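Local coordinates for nicastrin (Dictyostelium purpureum, PDB 4R12), which probably serves as an essential subunit of gamma-secretase, the protease complex that cleaves integral membrane proteins such as Notch receptors within the bilayer, at residues K102-P108 with P410-Q416; L125-P129 with H403-Y407; Q198-F204 with V263-N269. One frame throughout, in Å; residues are numbered along the deposited sequence.

The three contacts are concentric along the chain. From the N terminus, residues 102-108 come first, then 125-129, both in the long small-lobe loop between strands 90-96 and 138-139. Strand 192-203 follows and pairs with strand 262-268 in contact 3, the innermost closure. After strand 397-401 the chain returns through 403-407, closing contact 2, and then through 410-416, closing contact 1 outermost. Contacts 1 and 2 bind the same two loops, tying small lobe to large lobe, and they touch each other: S107 OG lies 2.9 Å from N128 ND2, probably hydrogen-bonded. Contact 3 pairs its strands on the opposite side of the chain's centre from contact 1, about 29 Å away between centres.

Contact 1: residues K102-P108 with P410-Q416; sequences KTYPYSP and PYYGYEQ. With NAG (2-acetamido-2-deoxy-beta-D-glucopyranose), chain C.
With chi1 at 179° in Y106 and -179° in Y414, each CG stands opposite its own backbone N, and the rings meet in a T-shaped stack, planes at 85°. Y106 presents its edge, CD2 over the centre of the Y414 ring. Residues 411-414 form a type II beta turn, G413 at positive phi; on it P108 CD packs against Y414 CB at 3.5 Å and S107 OG donates to Y412 O at 2.6 Å. K102 runs straight to CE, over the rim of one Y106 face, then bends at its last torsion to bring NZ 2.7 Å from Y414 OH; T74 O and F77 O also accept from it. Q416 grips the K102 backbone twice: OE1 accepts from K102 N at 2.8 Å, and NE2 donates to an in-plane lone pair of K102 O at 3.1 Å. Y411 OH reaches Y104 O at 2.7 Å from above the carbonyl plane. Y104 CE1 approaches O7 of an N-linked GlcNAc at 3.3 Å. Besides one backbone bond, Y106 N to P410 O (2.9 Å), the two lobes' loops are thus joined mostly by side chains, and the three oxygens around K102 NZ would probably stabilise its charge.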
loop_
_atom_site.group_PDB
_atom_site.type_symbol
_atom_site.label_atom_id
_atom_site.label_comp_id
_atom_site.label_asym_id
_atom_site.label_seq_id
_atom_site.Cartn_x
_atom_site.Cartn_y
_atom_site.Cartn_z
ATOM N N LYS A 102 7.412 18.959 5.563
ATOM C CA LYS A 102 8.478 18.920 6.563
ATOM C C LYS A 102 9.803 19.265 5.901
ATOM O O LYS A 102 10.054 18.864 4.775
ATOM C CB LYS A 102 8.578 17.549 7.239
ATOM C CG LYS A 102 7.544 17.303 8.325
ATOM C CD LYS A 102 7.827 15.996 9.060
ATOM C CE LYS A 102 7.047 15.909 10.380
ATOM N NZ LYS A 102 5.561 16.008 10.169
ATOM N N THR A 103 10.653 19.996 6.608
ATOM C CA THR A 103 11.972 20.347 6.083
ATOM C C THR A 103 13.045 19.344 6.515
ATOM O O THR A 103 14.238 19.581 6.327
ATOM C CB THR A 103 12.393 21.741 6.546
ATOM O OG1 THR A 103 12.406 21.782 7.979
ATOM C CG2 THR A 103 11.412 22.791 6.022
ATOM N N TYR A 104 12.618 18.226 7.087
ATOM C CA TYR A 104 13.558 17.198 7.528
ATOM C C TYR A 104 13.015 15.811 7.219
ATOM O O TYR A 104 11.807 15.654 7.038
ATOM C CB TYR A 104 13.850 17.346 9.025
ATOM C CG TYR A 104 12.632 17.372 9.928
ATOM C CD1 TYR A 104 12.041 16.187 10.371
ATOM C CD2 TYR A 104 12.102 18.581 10.379
ATOM C CE1 TYR A 104 10.935 16.202 11.222
ATOM C CE2 TYR A 104 10.995 18.612 11.239
ATOM C CZ TYR A 104 10.417 17.412 11.652
ATOM O OH TYR A 104 9.334 17.421 12.500
ATOM N N PRO A 105 13.896 14.793 7.167
ATOM C CA PRO A 105 13.394 13.436 6.923
ATOM C C PRO A 105 12.550 12.954 8.098
ATOM O O PRO A 105 12.853 13.264 9.251
ATOM C CB PRO A 105 14.670 12.585 6.789
ATOM C CG PRO A 105 15.816 13.562 6.734
ATOM C CD PRO A 105 15.351 14.808 7.407
ATOM N N TYR A 106 11.494 12.201 7.814
ATOM C CA TYR A 106 10.598 11.788 8.881
ATOM C C TYR A 106 9.822 10.513 8.559
ATOM O O TYR A 106 9.195 10.418 7.504
ATOM C CB TYR A 106 9.600 12.926 9.205
ATOM C CG TYR A 106 8.658 12.504 10.289
ATOM C CD1 TYR A 106 9.132 12.314 11.583
ATOM C CD2 TYR A 106 7.318 12.233 10.025
ATOM C CE1 TYR A 106 8.311 11.893 12.584
ATOM C CE2 TYR A 106 6.467 11.810 11.044
ATOM C CZ TYR A 106 6.984 11.641 12.322
ATOM O OH TYR A 106 6.196 11.220 13.359
ATOM N N SER A 107 9.855 9.543 9.472
ATOM C CA SER A 107 9.000 8.361 9.364
ATOM C C SER A 107 8.317 8.048 10.693
ATOM O O SER A 107 8.983 7.834 11.711
ATOM C CB SER A 107 9.803 7.143 8.894
ATOM O OG SER A 107 9.014 5.964 8.932
ATOM N N PRO A 108 6.979 8.025 10.684
ATOM C CA PRO A 108 6.167 7.641 11.840
ATOM C C PRO A 108 6.017 6.128 11.935
ATOM O O PRO A 108 5.258 5.632 12.756
ATOM C CB PRO A 108 4.809 8.286 11.538
ATOM C CG PRO A 108 4.718 8.163 10.033
ATOM C CD PRO A 108 6.136 8.342 9.510
ATOM N N PRO A 410 13.198 8.656 2.658
ATOM C CA PRO A 410 13.281 9.440 3.895
ATOM C C PRO A 410 11.915 9.680 4.553
ATOM O O PRO A 410 11.850 10.267 5.637
ATOM C CB PRO A 410 13.899 10.754 3.424
ATOM C CG PRO A 410 13.392 10.904 2.024
ATOM C CD PRO A 410 13.268 9.515 1.455
ATOM N N TYR A 411 10.850 9.213 3.914
ATOM C CA TYR A 411 9.504 9.421 4.435
ATOM C C TYR A 411 8.705 8.129 4.423
ATOM O O TYR A 411 7.542 8.115 4.014
ATOM C CB TYR A 411 8.781 10.509 3.613
ATOM C CG TYR A 411 9.416 11.860 3.807
ATOM C CD1 TYR A 411 9.363 12.496 5.037
ATOM C CD2 TYR A 411 10.092 12.489 2.773
ATOM C CE1 TYR A 411 9.958 13.741 5.231
ATOM C CE2 TYR A 411 10.695 13.730 2.955
ATOM C CZ TYR A 411 10.627 14.346 4.186
ATOM O OH TYR A 411 11.227 15.576 4.371
ATOM N N TYR A 412 9.316 7.043 4.897
ATOM C CA TYR A 412 8.646 5.755 4.837
ATOM C C TYR A 412 7.368 5.724 5.685
ATOM O O TYR A 412 7.392 6.032 6.873
ATOM C CB TYR A 412 9.594 4.629 5.286
ATOM C CG TYR A 412 8.966 3.276 5.130
ATOM C CD1 TYR A 412 8.199 2.721 6.148
ATOM C CD2 TYR A 412 9.115 2.560 3.947
ATOM C CE1 TYR A 412 7.604 1.482 5.998
ATOM C CE2 TYR A 412 8.523 1.316 3.785
ATOM C CZ TYR A 412 7.772 0.786 4.815
ATOM O OH TYR A 412 7.170 -0.443 4.669
ATOM N N GLY A 413 6.252 5.333 5.071
ATOM C CA GLY A 413 4.995 5.206 5.791
ATOM C C GLY A 413 4.412 6.549 6.196
ATOM O O GLY A 413 3.824 6.702 7.275
ATOM N N TYR A 414 4.549 7.527 5.316
ATOM C CA TYR A 414 4.203 8.900 5.667
ATOM C C TYR A 414 3.713 9.679 4.440
ATOM O O TYR A 414 4.150 9.405 3.324
ATOM C CB TYR A 414 5.418 9.586 6.308
ATOM C CG TYR A 414 5.165 11.010 6.734
ATOM C CD1 TYR A 414 4.234 11.305 7.733
ATOM C CD2 TYR A 414 5.866 12.059 6.153
ATOM C CE1 TYR A 414 3.985 12.628 8.118
ATOM C CE2 TYR A 414 5.638 13.376 6.535
ATOM C CZ TYR A 414 4.693 13.653 7.515
ATOM O OH TYR A 414 4.473 14.963 7.877
ATOM N N GLU A 415 2.821 10.652 4.670
ATOM C CA GLU A 415 2.183 11.427 3.590
ATOM C C GLU A 415 3.165 12.114 2.653
ATOM O O GLU A 415 2.860 12.323 1.481
ATOM C CB GLU A 415 1.239 12.487 4.181
ATOM C CG GLU A 415 1.917 13.342 5.246
ATOM C CD GLU A 415 1.201 14.652 5.546
ATOM O OE1 GLU A 415 0.518 15.188 4.658
ATOM O OE2 GLU A 415 1.339 15.155 6.677
ATOM N N GLN A 416 4.341 12.483 3.160
ATOM C CA GLN A 416 5.327 13.151 2.324
ATOM C C GLN A 416 6.084 12.201 1.382
ATOM O O GLN A 416 6.952 12.642 0.632
ATOM C CB GLN A 416 6.320 13.925 3.192
ATOM C CG GLN A 416 7.019 15.067 2.453
ATOM C CD GLN A 416 7.586 16.121 3.392
ATOM O OE1 GLN A 416 6.981 16.459 4.409
ATOM N NE2 GLN A 416 8.752 16.659 3.035
HETATM C C1 NAG C . 10.250 16.800 15.795
HETATM C C2 NAG C . 11.743 16.807 15.523
HETATM C C3 NAG C . 12.477 17.870 16.291
HETATM C C4 NAG C . 11.864 19.224 16.128
HETATM C C5 NAG C . 10.379 19.118 16.478
HETATM C C6 NAG C . 9.596 20.394 16.299
HETATM C C7 NAG C . 12.288 14.552 15.040
HETATM C C8 NAG C . 12.647 13.216 15.602
HETATM N N2 NAG C . 12.316 15.561 15.864
HETATM O O3 NAG C . 13.813 17.877 15.836
HETATM O O4 NAG C . 12.546 20.033 17.045
HETATM O O5 NAG C . 9.743 18.103 15.729
HETATM O O6 NAG C . 9.981 21.156 15.192
HETATM O O7 NAG C . 11.986 14.666 13.896
#

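Contact 2: residues L125-P129 with H403-Y407; sequences LEWNP and HDYKY
W127, H403 and Y405 build an aromatic cluster between the small and large lobes, with the indole as the principal bump. Its six-membered ring fills a hollow framed by the 403-405 backbone: Y405 O lies 3.1 Å from W127 CE3, D404 O sits at the ring edge near CZ3, and H403, held by a bond from ND1 to Y405 O, meets the indole rim to rim. Y405 closes the hollow over one indole face, edge-to-face with planes at 88°, its CD1 3.8 Å from W127 CE3. A chi1 of -178° carries the Y405 ring back along residues 125-126, where Y405 OH lies 3.5 Å from L125 CB and accepts from E126 N at 2.9 Å. An alanine in place of Y405 would probably remove the ring edge packed on that indole face and leave the E126 amide without this acceptor. Beyond the cluster, the P129 ring rests on the aliphatic stem of K406, CG to CG 3.8 Å, and Y407 turns a ring face to the W127 carbonyl while its CE1 packs on W127 CB. One backbone bond joins the segments here: Y407 N donates to W127 O at 2.8 Å, nearly along the C=O axis.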
loop_
_atom_site.group_PDB
_atom_site.type_symbol
_atom_site.label_atom_id
_atom_site.label_comp_id
_atom_site.label_asym_id
_atom_site.label_seq_id
_atom_site.Cartn_x
_atom_site.Cartn_y
_atom_site.Cartn_z
ATOM N N LEU A 125 18.920 -5.546 13.073
ATOM C CA LEU A 125 19.043 -4.506 12.068
ATOM C C LEU A 125 17.902 -3.506 12.198
ATOM O O LEU A 125 16.826 -3.844 12.689
ATOM C CB LEU A 125 19.045 -5.093 10.654
ATOM C CG LEU A 125 20.144 -6.084 10.279
ATOM C CD1 LEU A 125 20.013 -6.437 8.802
ATOM C CD2 LEU A 125 21.521 -5.522 10.592
ATOM N N GLU A 126 18.167 -2.275 11.776
ATOM C CA GLU A 126 17.150 -1.249 11.656
ATOM C C GLU A 126 17.189 -0.708 10.243
ATOM O O GLU A 126 18.059 0.105 9.917
ATOM C CB GLU A 126 17.379 -0.117 12.655
ATOM C CG GLU A 126 17.366 -0.571 14.107
ATOM C CD GLU A 126 17.351 0.595 15.074
ATOM O OE1 GLU A 126 17.781 1.705 14.681
ATOM O OE2 GLU A 126 16.918 0.396 16.229
ATOM N N TRP A 127 16.258 -1.173 9.410
ATOM C CA TRP A 127 16.212 -0.804 7.999
ATOM C C TRP A 127 15.710 0.631 7.794
ATOM O O TRP A 127 16.046 1.287 6.808
ATOM C CB TRP A 127 15.319 -1.791 7.232
ATOM C CG TRP A 127 15.935 -3.143 7.092
ATOM C CD1 TRP A 127 15.715 -4.245 7.878
ATOM C CD2 TRP A 127 16.892 -3.541 6.104
ATOM N NE1 TRP A 127 16.490 -5.306 7.434
ATOM C CE2 TRP A 127 17.217 -4.892 6.342
ATOM C CE3 TRP A 127 17.508 -2.877 5.035
ATOM C CZ2 TRP A 127 18.129 -5.595 5.548
ATOM C CZ3 TRP A 127 18.408 -3.573 4.247
ATOM C CH2 TRP A 127 18.712 -4.918 4.507
ATOM N N ASN A 128 14.924 1.105 8.756
ATOM C CA ASN A 128 14.305 2.430 8.726
ATOM C C ASN A 128 14.692 3.180 10.017
ATOM O O ASN A 128 13.827 3.485 10.844
ATOM C CB ASN A 128 12.777 2.260 8.594
ATOM C CG ASN A 128 12.021 3.581 8.386
ATOM O OD1 ASN A 128 12.537 4.528 7.807
ATOM N ND2 ASN A 128 10.775 3.631 8.876
ATOM N N PRO A 129 16.003 3.446 10.210
ATOM C CA PRO A 129 16.494 3.830 11.549
ATOM C C PRO A 129 16.049 5.230 12.015
ATOM O O PRO A 129 16.074 5.517 13.211
ATOM C CB PRO A 129 18.026 3.761 11.387
ATOM C CG PRO A 129 18.256 4.022 9.934
ATOM C CD PRO A 129 17.099 3.381 9.222
ATOM N N HIS A 403 18.286 0.768 -1.968
ATOM C CA HIS A 403 19.171 0.941 -0.821
ATOM C C HIS A 403 20.012 -0.303 -0.552
ATOM O O HIS A 403 19.565 -1.438 -0.756
ATOM C CB HIS A 403 18.353 1.278 0.433
ATOM C CG HIS A 403 17.314 0.244 0.754
ATOM N ND1 HIS A 403 17.500 -0.734 1.712
ATOM C CD2 HIS A 403 16.100 0.005 0.207
ATOM C CE1 HIS A 403 16.435 -1.514 1.753
ATOM N NE2 HIS A 403 15.571 -1.091 0.848
ATOM N N ASP A 404 21.225 -0.082 -0.062
ATOM C CA ASP A 404 22.067 -1.180 0.401
ATOM C C ASP A 404 21.566 -1.622 1.775
ATOM O O ASP A 404 21.008 -2.719 1.926
ATOM C CB ASP A 404 23.536 -0.754 0.448
ATOM C CG ASP A 404 24.429 -1.778 1.163
ATOM O OD1 ASP A 404 24.058 -2.974 1.203
ATOM O OD2 ASP A 404 25.492 -1.383 1.677
ATOM N N TYR A 405 21.750 -0.768 2.775
ATOM C CA TYR A 405 21.212 -1.048 4.108
ATOM C C TYR A 405 20.055 -0.076 4.427
ATOM O O TYR A 405 18.915 -0.315 4.017
ATOM C CB TYR A 405 22.339 -0.976 5.158
ATOM C CG TYR A 405 21.923 -1.285 6.587
ATOM C CD1 TYR A 405 20.704 -1.886 6.873
ATOM C CD2 TYR A 405 22.757 -0.960 7.659
ATOM C CE1 TYR A 405 20.317 -2.155 8.181
ATOM C CE2 TYR A 405 22.381 -1.227 8.975
ATOM C CZ TYR A 405 21.156 -1.823 9.226
ATOM O OH TYR A 405 20.769 -2.087 10.517
ATOM N N LYS A 406 20.344 1.000 5.159
ATOM C CA LYS A 406 19.341 2.014 5.524
ATOM C C LYS A 406 18.496 2.462 4.315
ATOM O O LYS A 406 19.035 2.771 3.253
ATOM C CB LYS A 406 20.051 3.226 6.162
ATOM C CG LYS A 406 19.217 4.487 6.309
ATOM C CD LYS A 406 20.029 5.636 6.969
ATOM C CE LYS A 406 19.123 6.847 7.270
ATOM N NZ LYS A 406 19.606 7.661 8.425
ATOM N N TYR A 407 17.175 2.470 4.482
ATOM C CA TYR A 407 16.258 2.907 3.425
ATOM C C TYR A 407 16.689 4.226 2.791
ATOM O O TYR A 407 17.091 5.152 3.493
ATOM C CB TYR A 407 14.834 3.086 3.988
ATOM C CG TYR A 407 14.014 1.828 4.196
ATOM C CD1 TYR A 407 14.436 0.590 3.717
ATOM C CD2 TYR A 407 12.787 1.889 4.854
ATOM C CE1 TYR A 407 13.655 -0.556 3.905
ATOM C CE2 TYR A 407 12.002 0.757 5.040
ATOM C CZ TYR A 407 12.446 -0.464 4.572
ATOM O OH TYR A 407 11.657 -1.583 4.759
#

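Contact 3: residues Q198-F204 with V263-N269; sequences QSIWSSF and VVFAFWN
Strands 198-203 and 263-268 run antiparallel, their axes 4.7 Å apart at closest and inclined at 167°, with I200-F267 and S202-F265 as hydrogen-bonded pairs and W201-A266 as the non-hydrogen-bonded pair between them. Where regular pairing ends, side chains take over. S199 OG accepts the backbone N-H of N269 at 2.9 Å in an almost straight bond, and N269 ND2 donates to Q198 O at 3.0 Å, approaching from above the carbonyl plane. At the other end a water bridges the strands, accepting from F204 N and donating to V263 O. A266 contributes only a methyl beside W201, CB to CB 4.3 Å. The W201 side chain takes the crowded position between its backbone N and carbonyl carbon (chi1 64°), which leads the indole away from A266 and leaves CE3 grazing V264 CG1 at 4.1 Å. W268 turns its ring edge to S199 OG, with CE3 3.7 Å from it. On the face bearing I200, S202, F265 and F267, the F204 ring curls round to meet F265, their CE2 atoms 3.8 Å apart. Strand 542-548 flanks strand 192-203, and strand 214-220 runs parallel to 262-268, so the pair lies inside a sheet, consistent with the zinc-exopeptidase-like alpha/beta fold of the large lobe. Helices 234-252 and 500-512 cover the F265-F267 face, while F281 of helix 276-287 packs against both W201 and W268.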
loop_
_atom_site.group_PDB
_atom_site.type_symbol
_atom_site.label_atom_id
_atom_site.label_comp_id
_atom_site.label_asym_id
_atom_site.label_seq_id
_atom_site.Cartn_x
_atom_site.Cartn_y
_atom_site.Cartn_z
ATOM N N GLN A 198 -7.778 -7.605 -1.336
ATOM C CA GLN A 198 -7.545 -8.499 -2.453
ATOM C C GLN A 198 -6.211 -8.224 -3.153
ATOM O O GLN A 198 -5.902 -7.071 -3.485
ATOM C CB GLN A 198 -8.682 -8.378 -3.479
ATOM C CG GLN A 198 -10.069 -8.756 -2.945
ATOM C CD GLN A 198 -10.192 -10.245 -2.619
ATOM O OE1 GLN A 198 -9.842 -11.104 -3.431
ATOM N NE2 GLN A 198 -10.688 -10.551 -1.427
ATOM N N SER A 199 -5.430 -9.284 -3.362
ATOM C CA SER A 199 -4.252 -9.233 -4.230
ATOM C C SER A 199 -4.702 -9.512 -5.649
ATOM O O SER A 199 -5.832 -9.945 -5.861
ATOM C CB SER A 199 -3.192 -10.252 -3.802
ATOM O OG SER A 199 -2.830 -10.101 -2.434
ATOM N N ILE A 200 -3.825 -9.268 -6.627
ATOM C CA ILE A 200 -4.144 -9.547 -8.026
ATOM C C ILE A 200 -2.954 -10.204 -8.721
ATOM O O ILE A 200 -1.813 -9.746 -8.578
ATOM C CB ILE A 200 -4.523 -8.271 -8.832
ATOM C CG1 ILE A 200 -5.494 -7.362 -8.068
ATOM C CG2 ILE A 200 -5.168 -8.634 -10.181
ATOM C CD1 ILE A 200 -4.815 -6.198 -7.343
ATOM N N TRP A 201 -3.207 -11.289 -9.453
ATOM C CA TRP A 201 -2.140 -11.889 -10.258
ATOM C C TRP A 201 -2.594 -12.098 -11.693
ATOM O O TRP A 201 -3.798 -12.105 -11.998
ATOM C CB TRP A 201 -1.648 -13.218 -9.645
ATOM C CG TRP A 201 -2.661 -14.321 -9.585
ATOM C CD1 TRP A 201 -3.558 -14.557 -8.582
ATOM C CD2 TRP A 201 -2.861 -15.361 -10.551
ATOM N NE1 TRP A 201 -4.316 -15.666 -8.871
ATOM C CE2 TRP A 201 -3.912 -16.173 -10.077
ATOM C CE3 TRP A 201 -2.277 -15.666 -11.787
ATOM C CZ2 TRP A 201 -4.381 -17.278 -10.789
ATOM C CZ3 TRP A 201 -2.747 -16.765 -12.490
ATOM C CH2 TRP A 201 -3.782 -17.560 -11.982
ATOM N N SER A 202 -1.625 -12.264 -12.585
ATOM C CA SER A 202 -1.925 -12.251 -14.006
ATOM C C SER A 202 -0.855 -12.957 -14.802
ATOM O O SER A 202 0.319 -12.933 -14.438
ATOM C CB SER A 202 -2.064 -10.812 -14.510
ATOM O OG SER A 202 -2.354 -10.784 -15.899
ATOM N N SER A 203 -1.285 -13.559 -15.909
ATOM C CA SER A 203 -0.395 -14.134 -16.902
ATOM C C SER A 203 -0.930 -13.785 -18.296
ATOM O O SER A 203 -2.139 -13.701 -18.480
ATOM C CB SER A 203 -0.296 -15.649 -16.721
ATOM O OG SER A 203 0.325 -16.247 -17.843
ATOM N N PHE A 204 -0.038 -13.552 -19.254
ATOM C CA PHE A 204 -0.450 -13.360 -20.646
ATOM C C PHE A 204 -0.989 -14.651 -21.269
ATOM O O PHE A 204 -1.738 -14.589 -22.248
ATOM C CB PHE A 204 0.712 -12.840 -21.502
ATOM C CG PHE A 204 1.006 -11.373 -21.322
ATOM C CD1 PHE A 204 0.156 -10.403 -21.852
ATOM C CD2 PHE A 204 2.150 -10.959 -20.647
ATOM C CE1 PHE A 204 0.435 -9.049 -21.701
ATOM C CE2 PHE A 204 2.438 -9.600 -20.490
ATOM C CZ PHE A 204 1.585 -8.646 -21.023
ATOM N N VAL A 263 5.375 -16.532 -17.325
ATOM C CA VAL A 263 5.600 -15.423 -16.413
ATOM C C VAL A 263 4.289 -15.083 -15.725
ATOM O O VAL A 263 3.258 -14.899 -16.380
ATOM C CB VAL A 263 6.165 -14.171 -17.128
ATOM C CG1 VAL A 263 6.337 -13.036 -16.135
ATOM C CG2 VAL A 263 7.512 -14.496 -17.774
ATOM N N VAL A 264 4.335 -15.026 -14.399
ATOM C CA VAL A 264 3.198 -14.608 -13.593
ATOM C C VAL A 264 3.546 -13.310 -12.866
ATOM O O VAL A 264 4.572 -13.220 -12.198
ATOM C CB VAL A 264 2.793 -15.689 -12.565
ATOM C CG1 VAL A 264 1.794 -15.129 -11.556
ATOM C CG2 VAL A 264 2.208 -16.898 -13.272
ATOM N N PHE A 265 2.691 -12.305 -13.019
ATOM C CA PHE A 265 2.883 -11.036 -12.332
ATOM C C PHE A 265 1.969 -11.015 -11.127
ATOM O O PHE A 265 0.778 -11.326 -11.253
ATOM C CB PHE A 265 2.578 -9.851 -13.263
ATOM C CG PHE A 265 3.328 -9.899 -14.571
ATOM C CD1 PHE A 265 4.615 -9.386 -14.667
ATOM C CD2 PHE A 265 2.750 -10.462 -15.693
ATOM C CE1 PHE A 265 5.310 -9.429 -15.863
ATOM C CE2 PHE A 265 3.438 -10.509 -16.900
ATOM C CZ PHE A 265 4.722 -9.992 -16.978
ATOM N N ALA A 266 2.490 -10.661 -9.959
ATOM C CA ALA A 266 1.623 -10.623 -8.776
ATOM C C ALA A 266 1.720 -9.297 -8.030
ATOM O O ALA A 266 2.817 -8.801 -7.748
ATOM C CB ALA A 266 1.946 -11.805 -7.820
ATOM N N PHE A 267 0.556 -8.728 -7.719
ATOM C CA PHE A 267 0.454 -7.499 -6.945
ATOM C C PHE A 267 -0.165 -7.832 -5.592
ATOM O O PHE A 267 -1.386 -8.003 -5.512
ATOM C CB PHE A 267 -0.412 -6.453 -7.679
ATOM C CG PHE A 267 0.183 -5.964 -8.985
ATOM C CD1 PHE A 267 0.195 -6.773 -10.115
ATOM C CD2 PHE A 267 0.724 -4.689 -9.076
ATOM C CE1 PHE A 267 0.746 -6.313 -11.308
ATOM C CE2 PHE A 267 1.273 -4.224 -10.270
ATOM C CZ PHE A 267 1.276 -5.026 -11.384
ATOM N N TRP A 268 0.663 -7.955 -4.548
ATOM C CA TRP A 268 0.198 -8.444 -3.240
ATOM C C TRP A 268 -0.415 -7.309 -2.438
ATOM O O TRP A 268 0.167 -6.224 -2.354
ATOM C CB TRP A 268 1.336 -9.074 -2.411
ATOM C CG TRP A 268 2.065 -10.200 -3.057
ATOM C CD1 TRP A 268 3.416 -10.282 -3.268
ATOM C CD2 TRP A 268 1.501 -11.414 -3.575
ATOM N NE1 TRP A 268 3.724 -11.471 -3.887
ATOM C CE2 TRP A 268 2.566 -12.181 -4.092
ATOM C CE3 TRP A 268 0.199 -11.928 -3.654
ATOM C CZ2 TRP A 268 2.370 -13.433 -4.674
ATOM C CZ3 TRP A 268 0.014 -13.171 -4.236
ATOM C CH2 TRP A 268 1.091 -13.904 -4.739
ATOM N N ASN A 269 -1.576 -7.560 -1.836
ATOM C CA ASN A 269 -2.230 -6.553 -1.009
ATOM C C ASN A 269 -2.026 -6.865 0.475
ATOM O O ASN A 269 -1.761 -8.007 0.838
ATOM C CB ASN A 269 -3.719 -6.483 -1.340
ATOM C CG ASN A 269 -4.334 -5.134 -1.003
ATOM O OD1 ASN A 269 -3.740 -4.328 -0.278
ATOM N ND2 ASN A 269 -5.550 -4.888 -1.513
HETATM O O HOH W 1 2.875 -13.742 -18.780
#